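Local coordinates for protein putative oxidoreductase FAD-binding subunit (Sulfolobus tokodaii, PDB 4ZOH) that binds FAD and probably serves as the flavin-carrying, electron-transferring subunit of a molybdopterin-dependent dehydrogenase complex, at residues D26-A31 with I45-I50; Y2-G7 with P38-R43. All blocks are in the same frame, centred on the assembly; numbering follows the deposited sequence.

Overall arrangement
Contacts 1 and 2 share one beta-alpha-beta unit of the FAD-binding domain: strand 28-30, helix 36-41 and strand 49-52. Contact 1 sets the two strands of the unit side by side, and contact 2 lays the N-terminal segment 2-7 on the end of the helix that joins them. Their centres are about 10 Å apart and they meet directly: Gly7 N lies 2.8 Å from Ser48 O, and Gly7 O lies 2.8 Å from Ile50 N, a probable pair of hydrogen bonds that brings strand 7-10 alongside strand 49-52. Contact 1 touches FAD itself, whereas in contact 2 the side chain of Leu40 stays about 8 Å from the cofactor.

Contact 1: D26-A31 with I45-I50; sequences DARPLA and IRPSYI. With FAD (flavin-adenine dinucleotide), chain H.
Ser48 OG donates to Asp26 OD1 over 2.7 Å, meeting the carboxylate from above its plane, about 38° out of it. The serine torsion sets OG between its own backbone N and carbonyl carbon (chi1 46°), and from there it faces the aspartate. Beside this pair, Pro47 CB lies 3.1 Å from Asp26 O. One step on, Arg28 N donates to Tyr49 O at 2.9 Å, and the same oxygen receives a CA-H...O contact from Ala27. Strands 28-30 and 49-52 run parallel here, Arg28 opposite Ile50, as the two strands of a beta-alpha-beta unit whose connecting helix is 36-41. Strand 28-30 forms an edge of the three-stranded sheet within this chain, and its end meets FAD: Pro29 O accepts the ribose hydroxyl O2B at 2.6 Å, and Ala31 N donates to phosphate oxygen O2A at 2.9 Å. Arg28 and Ile50 point to one face of the sheet, where Ile50 CD1 rests 3.9 Å from Arg28 CB. Bent at chi2 and chi3, the arginine chain crosses Ile45 at about a right angle and brings NH1 to 3.3 Å from Ile45 CD1. Leu30 CB meets the other branch of Ile50, CG2.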
ATOM      1  N   ASP B  26      21.845  24.797 -29.252  1.00 47.52           N
ATOM      2  CA  ASP B  26      21.385  23.429 -29.178  1.00 49.55           C
ATOM      3  C   ASP B  26      20.108  23.257 -28.332  1.00 45.50           C
ATOM      4  O   ASP B  26      19.765  22.162 -27.919  1.00 51.13           O
ATOM      5  CB  ASP B  26      22.510  22.590 -28.653  1.00 47.11           C
ATOM      6  CG  ASP B  26      22.658  22.760 -27.231  1.00 56.65           C
ATOM      7  OD1 ASP B  26      22.582  23.918 -26.741  1.00 59.90           O
ATOM      8  OD2 ASP B  26      22.766  21.723 -26.584  1.00 68.58           O
ATOM      9  N   ALA B  27      19.431  24.354 -28.067  1.00 36.52           N
ATOM     10  CA  ALA B  27      18.086  24.340 -27.547  1.00 40.02           C
ATOM     11  C   ALA B  27      17.130  23.987 -28.691  1.00 40.69           C
ATOM     12  O   ALA B  27      17.349  24.414 -29.808  1.00 40.99           O
ATOM     13  CB  ALA B  27      17.734  25.691 -26.979  1.00 37.25           C
ATOM     14  N   ARG B  28      16.102  23.195 -28.420  1.00 40.12           N
ATOM     15  CA  ARG B  28      15.110  22.789 -29.445  1.00 39.31           C
ATOM     16  C   ARG B  28      13.755  23.396 -29.081  1.00 33.41           C
ATOM     17  O   ARG B  28      13.358  23.344 -27.909  1.00 35.06           O
ATOM     18  CB  ARG B  28      15.011  21.242 -29.527  1.00 38.27           C
ATOM     19  CG  ARG B  28      16.156  20.547 -30.263  1.00 45.18           C
ATOM     20  CD  ARG B  28      15.974  20.747 -31.760  1.00 56.79           C
ATOM     21  NE  ARG B  28      17.220  21.072 -32.438  1.00 70.19           N
ATOM     22  CZ  ARG B  28      17.879  20.238 -33.253  1.00 88.48           C
ATOM     23  NH1 ARG B  28      17.409  19.019 -33.501  1.00 95.77           N
ATOM     24  NH2 ARG B  28      19.013  20.618 -33.843  1.00 98.76           N
ATOM     25  N   PRO B  29      13.033  23.986 -30.055  1.00 32.58           N
ATOM     26  CA  PRO B  29      11.685  24.401 -29.696  1.00 30.56           C
ATOM     27  C   PRO B  29      10.680  23.231 -29.667  1.00 30.95           C
ATOM     28  O   PRO B  29      10.880  22.216 -30.376  1.00 31.54           O
ATOM     29  CB  PRO B  29      11.322  25.366 -30.810  1.00 31.24           C
ATOM     30  CG  PRO B  29      12.090  24.868 -31.975  1.00 31.90           C
ATOM     31  CD  PRO B  29      13.394  24.416 -31.420  1.00 30.77           C
ATOM     32  N   LEU B  30       9.601  23.394 -28.898  1.00 30.92           N
ATOM     33  CA  LEU B  30       8.577  22.338 -28.704  1.00 27.65           C
ATOM     34  C   LEU B  30       7.290  22.838 -29.262  1.00 27.31           C
ATOM     35  O   LEU B  30       6.772  23.825 -28.775  1.00 28.96           O
ATOM     36  CB  LEU B  30       8.366  22.020 -27.210  1.00 25.12           C
ATOM     37  CG  LEU B  30       7.137  21.173 -26.742  1.00 23.57           C
ATOM     38  CD1 LEU B  30       7.184  19.753 -27.338  1.00 22.70           C
ATOM     39  CD2 LEU B  30       7.039  21.114 -25.197  1.00 20.23           C
ATOM     40  N   ALA B  31       6.744  22.128 -30.249  1.00 27.32           N
ATOM     41  CA  ALA B  31       5.403  22.384 -30.747  1.00 29.32           C
ATOM     42  C   ALA B  31       4.433  21.309 -30.217  1.00 30.63           C
ATOM     43  O   ALA B  31       4.103  21.306 -29.013  1.00 26.12           O
ATOM     44  CB  ALA B  31       5.395  22.443 -32.275  1.00 27.84           C
ATOM     45  N   ILE B  45      18.377  12.481 -28.804  1.00 38.27           N
ATOM     46  CA  ILE B  45      18.747  13.900 -28.787  1.00 37.45           C
ATOM     47  C   ILE B  45      18.934  14.306 -27.333  1.00 37.82           C
ATOM     48  O   ILE B  45      18.293  13.730 -26.436  1.00 31.46           O
ATOM     49  CB  ILE B  45      17.703  14.757 -29.565  1.00 39.27           C
ATOM     50  CG1 ILE B  45      18.267  16.082 -30.046  1.00 46.04           C
ATOM     51  CG2 ILE B  45      16.359  14.952 -28.847  1.00 36.50           C
ATOM     52  CD1 ILE B  45      17.539  16.544 -31.296  1.00 53.15           C
ATOM     53  N   ARG B  46      19.794  15.293 -27.096  1.00 41.25           N
ATOM     54  CA  ARG B  46      20.150  15.735 -25.742  1.00 36.53           C
ATOM     55  C   ARG B  46      20.345  17.227 -25.750  1.00 37.22           C
ATOM     56  O   ARG B  46      21.454  17.679 -25.609  1.00 36.99           O
ATOM     57  CB  ARG B  46      21.453  15.097 -25.291  1.00 37.05           C
ATOM     58  CG  ARG B  46      21.347  13.615 -25.046  1.00 42.04           C
ATOM     59  CD  ARG B  46      22.682  13.042 -24.632  1.00 41.31           C
ATOM     60  NE  ARG B  46      22.591  11.604 -24.426  1.00 35.58           N
ATOM     61  CZ  ARG B  46      22.199  11.042 -23.290  1.00 38.39           C
ATOM     62  NH1 ARG B  46      21.834  11.779 -22.233  1.00 39.61           N
ATOM     63  NH2 ARG B  46      22.158   9.733 -23.215  1.00 38.55           N
ATOM     64  N   PRO B  47      19.260  18.000 -25.910  1.00 38.07           N
ATOM     65  CA  PRO B  47      19.440  19.423 -25.973  1.00 35.90           C
ATOM     66  C   PRO B  47      19.641  19.983 -24.564  1.00 40.66           C
ATOM     67  O   PRO B  47      19.327  19.310 -23.598  1.00 43.72           O
ATOM     68  CB  PRO B  47      18.128  19.920 -26.570  1.00 36.10           C
ATOM     69  CG  PRO B  47      17.133  18.849 -26.371  1.00 38.43           C
ATOM     70  CD  PRO B  47      17.834  17.623 -25.841  1.00 38.43           C
ATOM     71  N   SER B  48      20.155  21.203 -24.465  1.00 38.15           N
ATOM     72  CA  SER B  48      20.415  21.865 -23.204  1.00 37.74           C
ATOM     73  C   SER B  48      19.103  22.412 -22.707  1.00 40.23           C
ATOM     74  O   SER B  48      18.839  22.422 -21.501  1.00 38.50           O
ATOM     75  CB  SER B  48      21.404  23.012 -23.420  1.00 37.42           C
ATOM     76  OG  SER B  48      21.020  23.783 -24.558  1.00 33.18           O
ATOM     77  N   TYR B  49      18.286  22.897 -23.651  1.00 36.41           N
ATOM     78  CA  TYR B  49      17.016  23.490 -23.333  1.00 41.80           C
ATOM     79  C   TYR B  49      15.937  23.074 -24.329  1.00 41.49           C
ATOM     80  O   TYR B  49      16.184  22.916 -25.504  1.00 40.16           O
ATOM     81  CB  TYR B  49      17.115  25.024 -23.308  1.00 44.26           C
ATOM     82  CG  TYR B  49      17.919  25.579 -22.145  1.00 48.66           C
ATOM     83  CD1 TYR B  49      17.283  25.970 -20.957  1.00 48.60           C
ATOM     84  CD2 TYR B  49      19.315  25.746 -22.237  1.00 52.42           C
ATOM     85  CE1 TYR B  49      18.018  26.482 -19.886  1.00 53.50           C
ATOM     86  CE2 TYR B  49      20.055  26.268 -21.173  1.00 54.16           C
ATOM     87  CZ  TYR B  49      19.403  26.634 -20.002  1.00 55.29           C
ATOM     88  OH  TYR B  49      20.125  27.151 -18.940  1.00 60.34           O
ATOM     89  N   ILE B  50      14.732  22.918 -23.843  1.00 37.70           N
ATOM     90  CA  ILE B  50      13.610  22.853 -24.725  1.00 39.10           C
ATOM     91  C   ILE B  50      12.905  24.210 -24.571  1.00 36.36           C
ATOM     92  O   ILE B  50      12.614  24.640 -23.448  1.00 34.02           O
ATOM     93  CB  ILE B  50      12.683  21.669 -24.339  1.00 35.99           C
ATOM     94  CG1 ILE B  50      13.339  20.310 -24.623  1.00 37.08           C
ATOM     95  CG2 ILE B  50      11.295  21.810 -24.960  1.00 34.82           C
ATOM     96  CD1 ILE B  50      13.843  20.097 -26.035  1.00 38.08           C
TER
HETATM   97  PA  FAD H 301       7.599  18.544 -32.438  1.00 31.37           P
HETATM   98  O1A FAD H 301       7.785  17.113 -32.064  1.00 26.30           O
HETATM   99  O2A FAD H 301       7.228  19.559 -31.443  1.00 28.95           O
HETATM  100  O5B FAD H 301       8.901  19.080 -33.115  1.00 27.05           O
HETATM  101  C5B FAD H 301       9.574  18.278 -34.134  1.00 27.92           C
HETATM  102  C4B FAD H 301      10.905  19.069 -34.634  1.00 28.75           C
HETATM  103  O4B FAD H 301      10.605  20.425 -35.157  1.00 32.61           O
HETATM  104  C3B FAD H 301      11.785  19.330 -33.418  1.00 30.48           C
HETATM  105  O3B FAD H 301      13.133  19.178 -33.789  1.00 30.11           O
HETATM  106  C2B FAD H 301      11.447  20.771 -32.970  1.00 35.21           C
HETATM  107  O2B FAD H 301      12.502  21.432 -32.260  1.00 36.33           O
HETATM  108  C1B FAD H 301      11.251  21.460 -34.277  1.00 33.00           C
HETATM  109  N9A FAD H 301      10.163  22.411 -34.470  1.00 27.97           N
HETATM  110  C8A FAD H 301       8.881  22.299 -34.128  1.00 28.84           C
HETATM  111  N7A FAD H 301       8.203  23.376 -34.586  1.00 28.13           N
HETATM  112  C5A FAD H 301       9.091  24.168 -35.235  1.00 30.32           C
HETATM  113  C6A FAD H 301       8.991  25.392 -35.929  1.00 30.96           C
HETATM  114  N6A FAD H 301       7.791  25.958 -36.024  1.00 28.51           N
HETATM  115  N1A FAD H 301      10.093  25.946 -36.468  1.00 31.36           N
HETATM  116  C2A FAD H 301      11.300  25.325 -36.429  1.00 30.10           C
HETATM  117  N3A FAD H 301      11.425  24.168 -35.771  1.00 29.98           N
HETATM  118  C4A FAD H 301      10.340  23.560 -35.168  1.00 29.02           C
HETATM  119  N1  FAD H 301       3.772  11.788 -39.087  1.00 28.74           N
HETATM  120  C2  FAD H 301       3.394  11.523 -40.400  1.00 26.55           C
HETATM  121  O2  FAD H 301       3.702  12.306 -41.275  1.00 23.97           O
HETATM  122  N3  FAD H 301       2.681  10.405 -40.713  1.00 25.74           N
HETATM  123  C4  FAD H 301       2.342   9.508 -39.756  1.00 26.38           C
HETATM  124  O4  FAD H 301       1.655   8.537 -40.087  1.00 24.00           O
HETATM  125  C4X FAD H 301       2.746   9.744 -38.424  1.00 25.51           C
HETATM  126  N5  FAD H 301       2.397   8.839 -37.446  1.00 25.20           N
HETATM  127  C5X FAD H 301       2.833   9.081 -36.109  1.00 26.56           C
HETATM  128  C6  FAD H 301       2.529   8.126 -35.144  1.00 24.09           C
HETATM  129  C7  FAD H 301       2.911   8.340 -33.811  1.00 24.87           C
HETATM  130  C7M FAD H 301       2.532   7.240 -32.795  1.00 21.19           C
HETATM  131  C8  FAD H 301       3.631   9.501 -33.462  1.00 26.15           C
HETATM  132  C8M FAD H 301       4.118   9.792 -32.016  1.00 23.48           C
HETATM  133  C9  FAD H 301       3.984  10.442 -34.447  1.00 26.33           C
HETATM  134  C9A FAD H 301       3.565  10.239 -35.765  1.00 26.77           C
HETATM  135  N10 FAD H 301       3.890  11.156 -36.788  1.00 27.75           N
HETATM  136  C10 FAD H 301       3.459  10.884 -38.100  1.00 26.29           C
HETATM  137  C1' FAD H 301       4.654  12.372 -36.531  1.00 27.23           C
HETATM  138  C2' FAD H 301       3.730  13.537 -36.132  1.00 25.50           C
HETATM  139  O2' FAD H 301       3.038  13.980 -37.318  1.00 30.16           O
HETATM  140  C3' FAD H 301       4.496  14.702 -35.444  1.00 25.92           C
HETATM  141  O3' FAD H 301       3.484  15.515 -34.845  1.00 24.54           O
HETATM  142  C4' FAD H 301       5.307  15.553 -36.407  1.00 28.72           C
HETATM  143  O4' FAD H 301       6.170  14.690 -37.148  1.00 26.39           O
HETATM  144  C5' FAD H 301       6.147  16.622 -35.677  1.00 25.16           C
HETATM  145  O5' FAD H 301       5.239  17.727 -35.423  1.00 27.31           O
HETATM  146  P   FAD H 301       5.086  18.296 -33.960  1.00 30.70           P
HETATM  147  O1P FAD H 301       4.313  19.571 -34.045  1.00 29.68           O
HETATM  148  O2P FAD H 301       4.567  17.251 -33.048  1.00 26.72           O
HETATM  149  O3P FAD H 301       6.606  18.637 -33.700  1.00 28.30           O

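Contact 2: Y2-G7 with P38-R43; sequences YPPKFG and PMLKLR. With ACY (acetic acid), chain L.
Tyr2 O is gripped side-on by the guanidinium of Arg43, with two nitrogens converging on the one oxygen: NE at 2.8 Å and NH2 at 3.1 Å. The oxygen lies at the guanidinium edge, close to its plane. The NE bond is the straighter of the two, with an N-H...O angle of 154°, while NH2 comes from well above the carbonyl plane. An extended chain from CG to NE carries the group to this carbonyl, and the backbone of Pro4 covers one guanidinium face, CA standing 4.1 Å above the plane over its centre. NH1 has further partners, forming salt bridges with acidic side chains of another protein chain. Putting an alanine in place of Arg43 would probably leave Tyr2 O without both donors and the acidic groups of the neighbouring chain without this partner. Tyr2 N donates to OXT of a bound acetic acid molecule, probably from the crystallisation liquor, 3.0 Å away.

Arg43 leaves the end of helix 36-41 with positive phi in a Schellman motif, and its N bonds back to Leu40 O at 2.8 Å. Segment 2-7, the loop leading into strand 7-10, lies against the C-terminal turn of the crossover helix in a beta-alpha-beta unit. Leu40 O also faces the loop, receiving a nearly straight CA-H...O contact from Pro3 and lying close to Pro4 CD. The rest is mostly packing of apolar groups. Pro3 CB packs on Leu40 CB at 3.9 Å, and the Pro4 ring and the aliphatic part of the Arg43 chain slide past each other in opposite directions, CD beside CG. Phe6, turned toward the helix, crosses Leu40 at about a right angle, its ring atom CE2 4.0 Å from the methyl CD1.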
ATOM      1  N   TYR B   2      12.515   7.484 -20.737  1.00 23.95           N
ATOM      2  CA  TYR B   2      12.693   8.593 -19.789  1.00 24.22           C
ATOM      3  C   TYR B   2      13.606   9.548 -20.515  1.00 24.55           C
ATOM      4  O   TYR B   2      14.691   9.145 -20.865  1.00 25.27           O
ATOM      5  CB  TYR B   2      13.343   8.095 -18.489  1.00 23.50           C
ATOM      6  CG  TYR B   2      12.516   6.963 -17.926  1.00 24.06           C
ATOM      7  CD1 TYR B   2      11.294   7.205 -17.272  1.00 20.41           C
ATOM      8  CD2 TYR B   2      12.922   5.622 -18.104  1.00 24.01           C
ATOM      9  CE1 TYR B   2      10.496   6.164 -16.813  1.00 18.97           C
ATOM     10  CE2 TYR B   2      12.129   4.571 -17.636  1.00 24.47           C
ATOM     11  CZ  TYR B   2      10.903   4.859 -16.988  1.00 21.39           C
ATOM     12  OH  TYR B   2      10.124   3.820 -16.533  1.00 21.61           O
ATOM     13  N   PRO B   3      13.145  10.786 -20.807  1.00 25.16           N
ATOM     14  CA  PRO B   3      14.067  11.776 -21.404  1.00 28.87           C
ATOM     15  C   PRO B   3      15.331  11.975 -20.531  1.00 29.41           C
ATOM     16  O   PRO B   3      15.329  11.575 -19.339  1.00 28.38           O
ATOM     17  CB  PRO B   3      13.255  13.083 -21.395  1.00 25.71           C
ATOM     18  CG  PRO B   3      11.846  12.633 -21.351  1.00 24.73           C
ATOM     19  CD  PRO B   3      11.865  11.417 -20.463  1.00 23.58           C
ATOM     20  N   PRO B   4      16.387  12.560 -21.126  1.00 28.93           N
ATOM     21  CA  PRO B   4      17.504  13.033 -20.338  1.00 31.14           C
ATOM     22  C   PRO B   4      17.103  14.375 -19.709  1.00 31.20           C
ATOM     23  O   PRO B   4      16.072  14.983 -20.095  1.00 26.02           O
ATOM     24  CB  PRO B   4      18.659  13.216 -21.389  1.00 29.21           C
ATOM     25  CG  PRO B   4      17.966  13.401 -22.686  1.00 29.33           C
ATOM     26  CD  PRO B   4      16.555  12.849 -22.576  1.00 29.33           C
ATOM     27  N   LYS B   5      17.909  14.846 -18.742  1.00 35.10           N
ATOM     28  CA  LYS B   5      17.630  16.163 -18.091  1.00 30.27           C
ATOM     29  C   LYS B   5      17.870  17.241 -19.094  1.00 30.43           C
ATOM     30  O   LYS B   5      18.838  17.163 -19.832  1.00 29.95           O
ATOM     31  CB  LYS B   5      18.557  16.424 -16.905  1.00 31.18           C
ATOM     32  CG  LYS B   5      18.500  15.334 -15.852  1.00 35.42           C
ATOM     33  CD  LYS B   5      19.029  15.819 -14.506  1.00 34.65           C
ATOM     34  CE  LYS B   5      19.033  14.609 -13.599  1.00 37.39           C
ATOM     35  NZ  LYS B   5      19.596  14.947 -12.284  1.00 43.39           N
ATOM     36  N   PHE B   6      17.045  18.280 -19.062  1.00 27.32           N
ATOM     37  CA  PHE B   6      17.240  19.397 -19.902  1.00 26.85           C
ATOM     38  C   PHE B   6      16.554  20.580 -19.220  1.00 28.70           C
ATOM     39  O   PHE B   6      15.671  20.385 -18.366  1.00 30.77           O
ATOM     40  CB  PHE B   6      16.695  19.126 -21.321  1.00 28.05           C
ATOM     41  CG  PHE B   6      15.237  18.665 -21.359  1.00 30.36           C
ATOM     42  CD1 PHE B   6      14.192  19.555 -21.094  1.00 27.81           C
ATOM     43  CD2 PHE B   6      14.924  17.306 -21.653  1.00 30.54           C
ATOM     44  CE1 PHE B   6      12.870  19.109 -21.130  1.00 30.54           C
ATOM     45  CE2 PHE B   6      13.601  16.861 -21.718  1.00 29.86           C
ATOM     46  CZ  PHE B   6      12.579  17.758 -21.474  1.00 28.40           C
ATOM     47  N   GLY B   7      16.994  21.798 -19.546  1.00 28.24           N
ATOM     48  CA  GLY B   7      16.336  22.982 -19.087  1.00 29.35           C
ATOM     49  C   GLY B   7      15.150  23.274 -19.977  1.00 33.94           C
ATOM     50  O   GLY B   7      14.998  22.672 -21.030  1.00 40.46           O
ATOM     51  N   PRO B  38       9.119  11.811 -28.417  1.00 23.00           N
ATOM     52  CA  PRO B  38       9.519  10.413 -28.621  1.00 24.59           C
ATOM     53  C   PRO B  38      11.063  10.265 -28.755  1.00 26.42           C
ATOM     54  O   PRO B  38      11.627   9.301 -28.257  1.00 28.42           O
ATOM     55  CB  PRO B  38       8.759  10.020 -29.916  1.00 25.26           C
ATOM     56  CG  PRO B  38       7.541  10.943 -29.897  1.00 24.21           C
ATOM     57  CD  PRO B  38       8.060  12.233 -29.375  1.00 21.69           C
ATOM     58  N   MET B  39      11.708  11.224 -29.416  1.00 26.69           N
ATOM     59  CA  MET B  39      13.180  11.258 -29.562  1.00 29.29           C
ATOM     60  C   MET B  39      13.895  11.546 -28.210  1.00 28.41           C
ATOM     61  O   MET B  39      14.952  10.947 -27.941  1.00 27.24           O
ATOM     62  CB  MET B  39      13.607  12.309 -30.590  1.00 32.08           C
ATOM     63  CG  MET B  39      13.435  11.931 -32.076  1.00 37.57           C
ATOM     64  SD  MET B  39      14.200  13.134 -33.229  1.00 47.87           S
ATOM     65  CE  MET B  39      15.948  13.027 -32.871  1.00 38.44           C
ATOM     66  N   LEU B  40      13.351  12.459 -27.388  1.00 27.01           N
ATOM     67  CA  LEU B  40      13.865  12.637 -25.997  1.00 26.63           C
ATOM     68  C   LEU B  40      13.785  11.341 -25.252  1.00 27.48           C
ATOM     69  O   LEU B  40      14.778  10.881 -24.699  1.00 28.02           O
ATOM     70  CB  LEU B  40      13.146  13.749 -25.234  1.00 23.16           C
ATOM     71  CG  LEU B  40      13.419  15.115 -25.900  1.00 23.71           C
ATOM     72  CD1 LEU B  40      12.341  16.138 -25.491  1.00 23.97           C
ATOM     73  CD2 LEU B  40      14.832  15.619 -25.639  1.00 25.24           C
ATOM     74  N   LYS B  41      12.621  10.717 -25.288  1.00 26.85           N
ATOM     75  CA  LYS B  41      12.410   9.453 -24.574  1.00 27.09           C
ATOM     76  C   LYS B  41      13.372   8.297 -24.946  1.00 32.49           C
ATOM     77  O   LYS B  41      13.631   7.384 -24.101  1.00 28.01           O
ATOM     78  CB  LYS B  41      10.965   9.036 -24.740  1.00 27.01           C
ATOM     79  CG  LYS B  41       9.980  10.069 -24.176  1.00 28.74           C
ATOM     80  CD  LYS B  41       8.828   9.261 -23.683  1.00 33.25           C
ATOM     81  CE  LYS B  41       7.783   9.118 -24.710  1.00 33.69           C
ATOM     82  NZ  LYS B  41       6.945   7.988 -24.242  1.00 27.91           N
ATOM     83  N   LEU B  42      13.900   8.304 -26.183  1.00 32.27           N
ATOM     84  CA  LEU B  42      14.847   7.249 -26.582  1.00 33.10           C
ATOM     85  C   LEU B  42      16.273   7.730 -26.446  1.00 34.04           C
ATOM     86  O   LEU B  42      17.241   6.989 -26.791  1.00 32.20           O
ATOM     87  CB  LEU B  42      14.620   6.814 -28.047  1.00 32.99           C
ATOM     88  CG  LEU B  42      13.321   6.032 -28.288  1.00 38.22           C
ATOM     89  CD1 LEU B  42      13.038   6.082 -29.777  1.00 36.47           C
ATOM     90  CD2 LEU B  42      13.266   4.601 -27.714  1.00 35.78           C
ATOM     91  N   ARG B  43      16.386   8.993 -26.044  1.00 29.54           N
ATOM     92  CA  ARG B  43      17.655   9.673 -25.810  1.00 34.41           C
ATOM     93  C   ARG B  43      18.509   9.767 -27.082  1.00 36.41           C
ATOM     94  O   ARG B  43      19.737   9.692 -27.047  1.00 35.80           O
ATOM     95  CB  ARG B  43      18.407   9.063 -24.604  1.00 32.28           C
ATOM     96  CG  ARG B  43      17.635   9.277 -23.285  1.00 33.28           C
ATOM     97  CD  ARG B  43      18.450   8.943 -22.057  1.00 32.03           C
ATOM     98  NE  ARG B  43      17.527   8.903 -20.924  1.00 37.06           N
ATOM     99  CZ  ARG B  43      17.885   8.999 -19.641  1.00 33.45           C
ATOM    100  NH1 ARG B  43      19.169   9.139 -19.299  1.00 30.46           N
ATOM    101  NH2 ARG B  43      16.954   8.944 -18.708  1.00 27.60           N
TER
HETATM  102  C   ACY L 305      15.497   4.854 -21.200  1.00 36.65           C
HETATM  103  O   ACY L 305      16.298   5.780 -21.019  1.00 37.09           O
HETATM  104  OXT ACY L 305      14.347   5.048 -20.806  1.00 35.61           O
HETATM  105  CH3 ACY L 305      15.876   3.540 -21.887  1.00 36.42           C